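Local coordinates for protein glycosyltransferase (duf1792) (Streptococcus sanguinis, PDB 5V4A) that is the UDP-binding GT-D-fold glycosyltransferase domain of a longer streptococcal protein, and probably transfers sugars onto an exported serine-rich repeat cell wall protein, at residues A[31-36]-A[94-99]; A[69-74]-A[86-91]; A[126-131]-A[229-234]; A[238-243]-A[247-252]. One frame throughout, in Å; residues are numbered along the deposited sequence.

Contact 1: A[31-36]-A[94-99]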
# COMPACT_ATOMS: atom_id res chain seq x y z
N GLY A 31 -13.00 9.80 -22.13
CA GLY A 31 -13.50 11.15 -22.34
C GLY A 31 -12.49 12.07 -22.99
O GLY A 31 -12.87 12.99 -23.72
N GLU A 32 -11.20 11.86 -22.70
CA GLU A 32 -10.17 12.66 -23.35
C GLU A 32 -10.03 12.29 -24.83
O GLU A 32 -9.90 13.18 -25.69
CB GLU A 32 -8.84 12.48 -22.62
CG GLU A 32 -8.77 13.22 -21.30
CD GLU A 32 -9.79 12.73 -20.29
OE1 GLU A 32 -9.75 11.53 -19.94
OE2 GLU A 32 -10.59 13.57 -19.80
N MET A 33 -10.07 11.00 -25.14
CA MET A 33 -10.03 10.57 -26.53
C MET A 33 -11.27 11.08 -27.28
O MET A 33 -11.19 11.38 -28.48
CB MET A 33 -9.90 9.05 -26.63
CG MET A 33 -10.09 8.51 -28.01
SD MET A 33 -8.87 9.21 -29.17
CE MET A 33 -7.32 8.66 -28.45
N ASP A 34 -12.42 11.14 -26.61
CA ASP A 34 -13.60 11.76 -27.20
C ASP A 34 -13.30 13.18 -27.66
O ASP A 34 -13.67 13.57 -28.77
CB ASP A 34 -14.75 11.77 -26.19
CG ASP A 34 -15.69 10.60 -26.37
OD1 ASP A 34 -16.40 10.25 -25.40
OD2 ASP A 34 -15.69 10.02 -27.49
N LEU A 35 -12.69 13.97 -26.79
CA LEU A 35 -12.37 15.36 -27.12
C LEU A 35 -11.29 15.45 -28.20
O LEU A 35 -11.34 16.35 -29.05
CB LEU A 35 -11.92 16.10 -25.86
CG LEU A 35 -13.01 16.54 -24.89
CD1 LEU A 35 -12.40 16.90 -23.55
CD2 LEU A 35 -13.78 17.75 -25.48
N VAL A 36 -10.29 14.56 -28.16
CA VAL A 36 -9.26 14.56 -29.20
C VAL A 36 -9.86 14.21 -30.55
O VAL A 36 -9.32 14.62 -31.59
CB VAL A 36 -8.12 13.59 -28.83
CG1 VAL A 36 -7.13 13.46 -29.97
CG2 VAL A 36 -7.43 14.06 -27.55
N PRO A 94 -13.33 -0.05 -31.16
CA PRO A 94 -13.76 0.02 -32.56
C PRO A 94 -13.62 1.41 -33.18
O PRO A 94 -13.15 1.52 -34.32
CB PRO A 94 -15.22 -0.44 -32.48
CG PRO A 94 -15.21 -1.43 -31.35
CD PRO A 94 -14.22 -0.91 -30.35
N HIS A 95 -14.02 2.47 -32.47
CA HIS A 95 -13.89 3.82 -33.00
C HIS A 95 -12.44 4.29 -33.03
O HIS A 95 -11.96 4.76 -34.06
CB HIS A 95 -14.73 4.81 -32.18
CG HIS A 95 -16.17 4.88 -32.60
ND1 HIS A 95 -17.17 4.17 -31.99
CD2 HIS A 95 -16.76 5.60 -33.59
CE1 HIS A 95 -18.32 4.44 -32.57
NE2 HIS A 95 -18.10 5.30 -33.54
N PHE A 96 -11.72 4.15 -31.91
CA PHE A 96 -10.52 4.96 -31.69
C PHE A 96 -9.21 4.18 -31.62
O PHE A 96 -8.18 4.77 -31.28
CB PHE A 96 -10.67 5.79 -30.41
CG PHE A 96 -11.89 6.66 -30.39
CD1 PHE A 96 -12.16 7.53 -31.43
CD2 PHE A 96 -12.76 6.61 -29.32
CE1 PHE A 96 -13.29 8.34 -31.41
CE2 PHE A 96 -13.90 7.41 -29.29
CZ PHE A 96 -14.16 8.28 -30.34
N LEU A 97 -9.21 2.87 -31.91
CA LEU A 97 -7.97 2.11 -31.75
C LEU A 97 -6.86 2.65 -32.64
O LEU A 97 -5.71 2.80 -32.20
CB LEU A 97 -8.20 0.63 -32.03
CG LEU A 97 -6.91 -0.21 -31.99
CD1 LEU A 97 -6.17 -0.06 -30.66
CD2 LEU A 97 -7.19 -1.67 -32.29
N GLU A 98 -7.19 2.98 -33.89
CA GLU A 98 -6.19 3.50 -34.81
C GLU A 98 -5.72 4.90 -34.41
O GLU A 98 -4.60 5.28 -34.76
CB GLU A 98 -6.74 3.51 -36.24
CG GLU A 98 -5.69 3.73 -37.32
CD GLU A 98 -4.72 2.57 -37.44
OE1 GLU A 98 -3.55 2.81 -37.81
OE2 GLU A 98 -5.12 1.42 -37.18
N LYS A 99 -6.54 5.65 -33.66
CA LYS A 99 -6.07 6.92 -33.12
C LYS A 99 -5.09 6.69 -31.98
O LYS A 99 -4.05 7.36 -31.90
CB LYS A 99 -7.25 7.77 -32.65
CG LYS A 99 -8.01 8.47 -33.78
CD LYS A 99 -8.81 9.67 -33.29
CE LYS A 99 -9.69 10.20 -34.41
NZ LYS A 99 -8.84 10.72 -35.51
O HOH W 1 -8.55 13.31 -34.06
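Met33 and Phe96 carry most of this helix-helix packing in the GT-D glycosyltransferase domain, a Met-aromatic contact between helix 30-36 and helix 82-103. The two short segments run at 74° to each other with their axes 11.0 Å apart, a separation spanned mainly by side chains. Met33 sends CG anti to its own backbone N (chi1 170°), which lays that methylene over one face of the Phe96 ring, with CG of Met33 3.5 Å from CG of Phe96. Bends at chi2 and chi3 carry SD of Met33 to an oblique position, 4.7 Å from the centroid of the Phe96 ring. From there SD of Met33 also meets CB of Lys99 at 4.1 Å. The carboxylate of Asp34 swings back toward the facing helix, and OD2 of Asp34 comes within 3.6 Å of CE2 of Phe96, the carboxylate plane standing nearly perpendicular to the ring. His92, one turn earlier on the long helix, adds an edge-to-face partner for Phe96. At the solvent side, the bent end of Lys99 reaches a water: NZ of Lys99 donates to it at 3.0 Å, and the same water donates to O of Val36 at 2.9 Å.

Contact 2: A[69-74]-A[86-91]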
# COMPACT_ATOMS: atom_id res chain seq x y z
N CYS A 69 -0.60 8.15 -18.48
CA CYS A 69 -1.41 6.95 -18.35
C CYS A 69 -2.46 6.84 -19.45
O CYS A 69 -2.98 7.85 -19.94
CB CYS A 69 -2.10 6.89 -16.98
SG CYS A 69 -0.92 6.89 -15.59
N LEU A 70 -2.74 5.60 -19.83
CA LEU A 70 -3.77 5.24 -20.79
C LEU A 70 -4.65 4.17 -20.17
O LEU A 70 -4.24 3.51 -19.21
CB LEU A 70 -3.17 4.71 -22.10
CG LEU A 70 -2.33 5.69 -22.92
CD1 LEU A 70 -1.64 4.94 -24.05
CD2 LEU A 70 -3.20 6.81 -23.46
N PRO A 71 -5.86 3.97 -20.69
CA PRO A 71 -6.68 2.86 -20.19
C PRO A 71 -6.01 1.52 -20.49
O PRO A 71 -5.46 1.31 -21.58
CB PRO A 71 -8.01 3.02 -20.93
CG PRO A 71 -7.75 3.94 -22.06
CD PRO A 71 -6.58 4.79 -21.68
N ASP A 72 -6.00 0.63 -19.50
CA ASP A 72 -5.40 -0.70 -19.62
C ASP A 72 -6.40 -1.65 -20.28
O ASP A 72 -6.96 -2.56 -19.67
CB ASP A 72 -4.94 -1.17 -18.24
CG ASP A 72 -4.14 -2.46 -18.29
OD1 ASP A 72 -3.96 -3.03 -19.38
OD2 ASP A 72 -3.66 -2.90 -17.21
N VAL A 73 -6.63 -1.41 -21.58
CA VAL A 73 -7.72 -2.08 -22.29
C VAL A 73 -7.25 -2.74 -23.58
O VAL A 73 -8.01 -3.46 -24.24
CB VAL A 73 -8.86 -1.09 -22.60
CG1 VAL A 73 -9.39 -0.46 -21.33
CG2 VAL A 73 -8.39 -0.03 -23.58
N PHE A 74 -5.99 -2.53 -23.94
CA PHE A 74 -5.52 -3.10 -25.20
C PHE A 74 -5.20 -4.59 -25.08
O PHE A 74 -4.82 -5.21 -26.08
CB PHE A 74 -4.30 -2.32 -25.69
CG PHE A 74 -4.54 -0.84 -25.77
CD1 PHE A 74 -5.24 -0.30 -26.83
CD2 PHE A 74 -4.12 -0.00 -24.75
CE1 PHE A 74 -5.48 1.07 -26.89
CE2 PHE A 74 -4.35 1.36 -24.80
CZ PHE A 74 -5.04 1.90 -25.88
N ASN A 86 -17.81 -4.84 -22.69
CA ASN A 86 -18.64 -4.46 -23.83
C ASN A 86 -18.37 -3.03 -24.27
O ASN A 86 -18.40 -2.72 -25.47
CB ASN A 86 -20.12 -4.65 -23.48
CG ASN A 86 -20.52 -6.12 -23.43
OD1 ASN A 86 -20.01 -6.94 -24.19
ND2 ASN A 86 -21.41 -6.45 -22.50
N PHE A 87 -18.10 -2.13 -23.32
CA PHE A 87 -17.86 -0.73 -23.68
C PHE A 87 -16.57 -0.57 -24.46
O PHE A 87 -16.55 0.05 -25.52
CB PHE A 87 -17.82 0.16 -22.44
CG PHE A 87 -17.28 1.54 -22.73
CD1 PHE A 87 -18.04 2.48 -23.40
CD2 PHE A 87 -15.98 1.87 -22.37
CE1 PHE A 87 -17.53 3.75 -23.69
CE2 PHE A 87 -15.46 3.13 -22.65
CZ PHE A 87 -16.23 4.06 -23.31
N TRP A 88 -15.46 -1.08 -23.92
CA TRP A 88 -14.17 -0.91 -24.59
C TRP A 88 -14.11 -1.69 -25.89
O TRP A 88 -13.63 -1.18 -26.91
CB TRP A 88 -13.03 -1.34 -23.66
CG TRP A 88 -12.90 -0.50 -22.43
CD1 TRP A 88 -13.18 -0.87 -21.15
CD2 TRP A 88 -12.41 0.85 -22.36
NE1 TRP A 88 -12.92 0.17 -20.29
CE2 TRP A 88 -12.45 1.23 -21.01
CE3 TRP A 88 -11.97 1.77 -23.31
CZ2 TRP A 88 -12.05 2.50 -20.58
CZ3 TRP A 88 -11.56 3.02 -22.88
CH2 TRP A 88 -11.61 3.38 -21.53
N SER A 89 -14.60 -2.93 -25.88
CA SER A 89 -14.35 -3.85 -26.99
C SER A 89 -15.33 -3.69 -28.14
O SER A 89 -15.00 -4.06 -29.27
CB SER A 89 -14.39 -5.30 -26.47
OG SER A 89 -14.84 -6.19 -27.47
N LEU A 90 -16.52 -3.14 -27.89
CA LEU A 90 -17.51 -2.97 -28.93
C LEU A 90 -17.87 -1.51 -29.18
O LEU A 90 -18.58 -1.23 -30.16
CB LEU A 90 -18.78 -3.76 -28.58
CG LEU A 90 -18.56 -5.26 -28.37
CD1 LEU A 90 -19.86 -5.95 -28.04
CD2 LEU A 90 -17.94 -5.87 -29.61
N ASN A 91 -17.40 -0.59 -28.35
CA ASN A 91 -17.73 0.83 -28.49
C ASN A 91 -16.49 1.70 -28.63
O ASN A 91 -16.34 2.39 -29.65
CB ASN A 91 -18.59 1.27 -27.30
CG ASN A 91 -19.26 2.61 -27.53
OD1 ASN A 91 -19.22 3.16 -28.63
ND2 ASN A 91 -19.92 3.13 -26.49
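Trp88 packs against Val73 and Pro71, which lie just beyond the end of strand 66-70. Phe87 precedes it in the helical segment 86-91; it does not reach 69-74 but sets its ring atom CE2 over the Trp88 indole face remote from Val73, 3.6 Å above the plane. Next comes Trp88, whose CG is anti to its carbonyl carbon (chi1 -65°), a setting that carries the indole across to the loop. CG1 of Val73 sits on the second face, 3.5 Å from the centroid of the Trp88 five-membered ring and only 10° off its normal, a well-centred CH-pi contact. The indole is thus clamped between Val73 and Phe87, about 9 Å from bound UDP. Its far end meets the proline, CB of Pro71 lying 3.7 Å from CH2 of Trp88 in an oblique approach. Past Trp88 the helix includes a wider pi-type turn at 88-91. On the facing loop, Asp72 is the centre of an inverse gamma turn that presents Pro71 and Val73 to the indole, while its carboxylate forms a salt bridge with Arg79. This buried apolar packing joins the loop that leaves strand 66-70 to helix 82-103 of the beta-alpha-beta unit 66-70, 82-103, 110-111.

Contact 3: A[126-131]-A[229-234]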
# COMPACT_ATOMS: atom_id res chain seq x y z
N PRO A 126 -8.20 -7.51 -4.83
CA PRO A 126 -7.02 -6.65 -4.59
C PRO A 126 -7.33 -5.19 -4.37
O PRO A 126 -6.40 -4.44 -4.02
CB PRO A 126 -6.18 -6.85 -5.87
CG PRO A 126 -7.13 -7.29 -6.92
CD PRO A 126 -8.39 -7.79 -6.26
N SER A 127 -8.59 -4.76 -4.51
CA SER A 127 -8.92 -3.33 -4.42
C SER A 127 -8.47 -2.72 -3.10
O SER A 127 -7.98 -1.57 -3.08
CB SER A 127 -10.42 -3.13 -4.60
OG SER A 127 -10.83 -3.51 -5.89
N VAL A 128 -8.60 -3.46 -2.00
CA VAL A 128 -8.19 -2.97 -0.69
C VAL A 128 -6.73 -2.54 -0.71
O VAL A 128 -6.35 -1.54 -0.09
CB VAL A 128 -8.48 -4.03 0.39
CG1 VAL A 128 -7.67 -5.28 0.15
CG2 VAL A 128 -8.18 -3.49 1.77
N GLY A 129 -5.89 -3.30 -1.41
CA GLY A 129 -4.48 -2.98 -1.47
C GLY A 129 -4.23 -1.81 -2.38
O GLY A 129 -3.31 -1.02 -2.13
N TYR A 130 -5.04 -1.66 -3.43
CA TYR A 130 -4.86 -0.51 -4.32
C TYR A 130 -5.14 0.79 -3.57
O TYR A 130 -4.37 1.75 -3.68
CB TYR A 130 -5.76 -0.64 -5.56
CG TYR A 130 -5.49 -1.86 -6.43
CD1 TYR A 130 -4.26 -2.50 -6.40
CD2 TYR A 130 -6.46 -2.35 -7.30
CE1 TYR A 130 -4.01 -3.61 -7.19
CE2 TYR A 130 -6.21 -3.46 -8.11
CZ TYR A 130 -4.98 -4.09 -8.03
OH TYR A 130 -4.69 -5.19 -8.81
N PHE A 131 -6.24 0.83 -2.81
CA PHE A 131 -6.53 2.03 -2.02
C PHE A 131 -5.48 2.25 -0.92
O PHE A 131 -5.20 3.40 -0.56
CB PHE A 131 -7.94 1.98 -1.41
CG PHE A 131 -9.05 2.15 -2.42
CD1 PHE A 131 -9.22 3.35 -3.08
CD2 PHE A 131 -9.94 1.11 -2.68
CE1 PHE A 131 -10.25 3.51 -4.01
CE2 PHE A 131 -10.97 1.26 -3.60
CZ PHE A 131 -11.12 2.48 -4.28
N GLU A 229 -16.15 5.35 -2.37
CA GLU A 229 -17.48 5.20 -1.79
C GLU A 229 -18.09 3.85 -2.16
O GLU A 229 -18.59 3.12 -1.29
CB GLU A 229 -18.38 6.34 -2.23
CG GLU A 229 -18.02 7.67 -1.65
CD GLU A 229 -18.64 7.92 -0.29
OE1 GLU A 229 -18.35 8.99 0.29
OE2 GLU A 229 -19.43 7.08 0.20
N TRP A 230 -17.99 3.47 -3.44
CA TRP A 230 -18.52 2.18 -3.85
C TRP A 230 -17.79 1.04 -3.14
O TRP A 230 -18.42 0.06 -2.71
CB TRP A 230 -18.41 2.01 -5.36
CG TRP A 230 -19.34 2.91 -6.10
CD1 TRP A 230 -20.57 3.31 -5.70
CD2 TRP A 230 -19.11 3.52 -7.38
NE1 TRP A 230 -21.13 4.14 -6.65
CE2 TRP A 230 -20.26 4.28 -7.69
CE3 TRP A 230 -18.05 3.49 -8.29
CZ2 TRP A 230 -20.37 5.01 -8.87
CZ3 TRP A 230 -18.16 4.23 -9.46
CH2 TRP A 230 -19.31 4.98 -9.74
N PHE A 231 -16.46 1.15 -2.99
CA PHE A 231 -15.69 0.15 -2.27
C PHE A 231 -16.15 0.03 -0.82
O PHE A 231 -16.40 -1.08 -0.33
CB PHE A 231 -14.19 0.50 -2.37
CG PHE A 231 -13.29 -0.25 -1.43
CD1 PHE A 231 -13.04 -1.60 -1.61
CD2 PHE A 231 -12.63 0.42 -0.41
CE1 PHE A 231 -12.17 -2.29 -0.75
CE2 PHE A 231 -11.74 -0.26 0.44
CZ PHE A 231 -11.52 -1.62 0.27
N GLN A 232 -16.34 1.16 -0.14
CA GLN A 232 -16.69 1.09 1.28
C GLN A 232 -18.10 0.55 1.49
O GLN A 232 -18.37 -0.08 2.52
CB GLN A 232 -16.58 2.47 1.93
CG GLN A 232 -15.21 3.11 1.81
CD GLN A 232 -14.35 2.88 3.03
OE1 GLN A 232 -13.89 1.77 3.27
NE2 GLN A 232 -14.13 3.94 3.80
N MET A 233 -19.01 0.77 0.54
CA MET A 233 -20.36 0.25 0.63
C MET A 233 -20.45 -1.18 0.09
O MET A 233 -21.49 -1.82 0.24
CB MET A 233 -21.32 1.21 -0.10
CG MET A 233 -21.57 0.89 -1.53
SD MET A 233 -22.74 2.09 -2.23
CE MET A 233 -22.07 3.58 -1.54
N GLY A 234 -19.36 -1.69 -0.49
CA GLY A 234 -19.40 -2.99 -1.13
C GLY A 234 -20.36 -3.07 -2.30
O GLY A 234 -20.98 -4.12 -2.52
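Phe231 holds CG anti to its backbone N (chi1 167°), whereas Phe131 turns CG anti to its carbonyl carbon (chi1 -72°); these settings bring the two rings together between their helices. The contact is a helix-helix packing in the GT-D glycosyltransferase domain, between a segment near the start of helix 127-138 and the last turn of helix 224-233. The axes of the short segments pass 11.5 Å apart, and the aromatic side chains meet across the interval. The ring planes are inclined at 33° and the centroids of Phe131 and Phe231 are 4.8 Å apart, an oblique aromatic pair. Evidence for an off-centre overlap is that CD2 of Phe131 lies over one face of the Phe231 ring but toward its rim, while CE2 of Phe131 is 3.5 Å from CG of Phe231. Tyr228, on the same helix as Phe231, supplies an edge-to-face neighbour for Phe131. Ser127 turns its CB toward Phe231, but its hydroxyl is hydrogen-bonded to O of Pro117. Val128 also touches Glu20 of the second subunit, which places this packing beside the dimer interface. Helix 224-233 closes in a Schellman motif at Gly234, whose positive phi accompanies the bond from Gly234 N to Phe231 O. At the outer end of the Phe231 ring, CZ meets the helix backbone itself, 3.7 Å from CA of Val128.

Contact 4: A[238-243]-A[247-252]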
# COMPACT_ATOMS: atom_id res chain seq x y z
N LYS A 238 -22.89 0.89 -10.08
CA LYS A 238 -22.52 2.30 -9.95
C LYS A 238 -23.70 3.10 -9.40
O LYS A 238 -24.32 3.92 -10.08
CB LYS A 238 -22.04 2.87 -11.28
CG LYS A 238 -20.72 2.30 -11.78
CD LYS A 238 -20.41 2.83 -13.17
CE LYS A 238 -19.09 2.30 -13.72
NZ LYS A 238 -18.92 0.85 -13.46
N VAL A 239 -24.00 2.84 -8.13
CA VAL A 239 -25.14 3.46 -7.46
C VAL A 239 -24.92 4.96 -7.31
O VAL A 239 -23.85 5.40 -6.87
CB VAL A 239 -25.38 2.80 -6.10
CG1 VAL A 239 -26.55 3.47 -5.40
CG2 VAL A 239 -25.61 1.31 -6.26
N LYS A 240 -25.94 5.76 -7.64
CA LYS A 240 -25.76 7.21 -7.61
C LYS A 240 -25.86 7.75 -6.19
O LYS A 240 -26.74 7.36 -5.41
CB LYS A 240 -26.79 7.90 -8.50
CG LYS A 240 -26.56 9.41 -8.61
CD LYS A 240 -27.61 10.09 -9.47
CE LYS A 240 -27.36 11.57 -9.53
NZ LYS A 240 -27.23 12.15 -8.16
N LEU A 241 -24.94 8.66 -5.85
CA LEU A 241 -24.97 9.34 -4.57
C LEU A 241 -25.76 10.64 -4.70
O LEU A 241 -25.77 11.29 -5.75
CB LEU A 241 -23.54 9.64 -4.08
CG LEU A 241 -22.58 8.45 -4.06
CD1 LEU A 241 -21.14 8.89 -3.76
CD2 LEU A 241 -23.05 7.42 -3.04
N SER A 242 -26.41 11.02 -3.61
CA SER A 242 -27.33 12.14 -3.66
C SER A 242 -26.73 13.46 -3.17
O SER A 242 -27.37 14.51 -3.35
CB SER A 242 -28.62 11.80 -2.90
OG SER A 242 -28.46 11.92 -1.51
N HIS A 243 -25.56 13.45 -2.50
CA HIS A 243 -25.04 14.65 -1.85
C HIS A 243 -23.74 15.15 -2.46
O HIS A 243 -23.12 16.07 -1.91
CB HIS A 243 -24.88 14.43 -0.35
CG HIS A 243 -26.16 14.03 0.33
ND1 HIS A 243 -26.45 12.73 0.67
CD2 HIS A 243 -27.23 14.77 0.70
CE1 HIS A 243 -27.64 12.69 1.24
NE2 HIS A 243 -28.14 13.91 1.27
N ALA A 247 -19.35 9.46 -10.24
CA ALA A 247 -18.77 9.06 -11.51
C ALA A 247 -19.81 8.38 -12.41
O ALA A 247 -20.59 7.54 -11.95
CB ALA A 247 -17.61 8.10 -11.27
N GLU A 248 -19.77 8.73 -13.69
CA GLU A 248 -20.67 8.21 -14.72
C GLU A 248 -22.13 8.59 -14.46
O GLU A 248 -23.05 7.95 -14.98
CB GLU A 248 -20.52 6.69 -14.89
CG GLU A 248 -19.26 6.28 -15.69
CD GLU A 248 -17.99 6.21 -14.83
OE1 GLU A 248 -17.90 5.26 -14.02
OE2 GLU A 248 -17.09 7.07 -14.98
N HIS A 249 -22.34 9.60 -13.61
CA HIS A 249 -23.60 10.34 -13.54
C HIS A 249 -23.23 11.80 -13.79
O HIS A 249 -23.45 12.68 -12.95
CB HIS A 249 -24.28 10.12 -12.18
CG HIS A 249 -24.63 8.69 -11.91
ND1 HIS A 249 -25.86 8.15 -12.23
CD2 HIS A 249 -23.90 7.68 -11.37
CE1 HIS A 249 -25.87 6.87 -11.87
NE2 HIS A 249 -24.70 6.57 -11.35
N ASN A 250 -22.64 12.06 -14.96
CA ASN A 250 -21.80 13.24 -15.13
C ASN A 250 -22.59 14.52 -15.40
O ASN A 250 -21.99 15.60 -15.43
CB ASN A 250 -20.77 12.99 -16.23
CG ASN A 250 -19.72 11.97 -15.82
OD1 ASN A 250 -19.54 11.68 -14.64
ND2 ASN A 250 -19.02 11.41 -16.81
N PHE A 251 -23.91 14.43 -15.59
CA PHE A 251 -24.67 15.67 -15.74
C PHE A 251 -24.85 16.37 -14.39
O PHE A 251 -25.13 17.57 -14.37
CB PHE A 251 -26.03 15.37 -16.37
CG PHE A 251 -26.75 16.59 -16.90
CD1 PHE A 251 -26.31 17.25 -18.03
CD2 PHE A 251 -27.86 17.08 -16.24
CE1 PHE A 251 -26.99 18.37 -18.52
CE2 PHE A 251 -28.55 18.20 -16.71
CZ PHE A 251 -28.10 18.85 -17.85
N ASP A 252 -24.65 15.64 -13.28
CA ASP A 252 -24.76 16.18 -11.93
C ASP A 252 -26.17 16.64 -11.59
O ASP A 252 -26.35 17.58 -10.80
CB ASP A 252 -23.77 17.34 -11.66
CG ASP A 252 -22.34 16.88 -11.49
OD1 ASP A 252 -22.14 15.71 -11.12
OD2 ASP A 252 -21.42 17.71 -11.67
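His249 gives its NE2 proton to O of Lys238, and this is the one hydrogen bond between the two loop segments. It is 3.0 Å from NE2 of His249 to O of Lys238 and nearly straight, with an N-H...O angle of 166°. The carbonyl oxygen lies at the edge of the imidazole and in its plane, although seen from the acceptor the donor is tilted 26° from the Lys238 carbonyl plane. Lys240 fixes the ring from another direction: its CB stands over one face, 3.7 Å from the His249 centroid, a CH-pi contact, and the extended chain continues alongside toward ND1. Bending at chi4 then turns the ammonium away from the histidine, so that NZ of Lys240 bonds O of Leu241 at 2.9 Å and also O of Asp254. Lys238 and Glu248 meet through carbon rather than charge, with CE of Lys238 3.2 Å from OE1 of Glu248 but NZ of Lys238 4.6 Å from that oxygen. Each charge is satisfied by an outside partner: NZ of Lys238 forms a salt bridge with Asp120, and OE1 of Glu248 one with Arg116, a UDP-binding residue. This is consistent with Glu248 acting in a second shell that positions Arg116. The backbone of 249-252 is a type I turn, closed by Asp252 N to His249 O at 3.2 Å; the Asp252 carboxylate is hydrogen-bonded to UDP-binding His245 and to Thr150. Both segments belong to the long loop between helices 224-233 and 261-266, held against the former by Trp230, which bonds O of Val239.

Overall arrangement
Contact 2 is fully buried, contacts 1 and 3 are partly buried, and contact 4 lies at the surface. Contacts 1 and 2 share helix 82-103, with contact 2 nested within the chain span closed by contact 1; their centres are 10 Å apart and Pro94 packs on Ser89. Contacts 3 and 4 form a second pair, linked where Trp230 meets the 238-243 loop. Chemistry follows position: contacts 1 to 3 depend on aromatic and aliphatic side chains, with a single water bridge at the solvent-facing side of contact 1, whereas contact 4 joins loops through a hydrogen bond and a CH-pi contact and, through the Glu248 side chain, approaches UDP most closely, at about 5 Å.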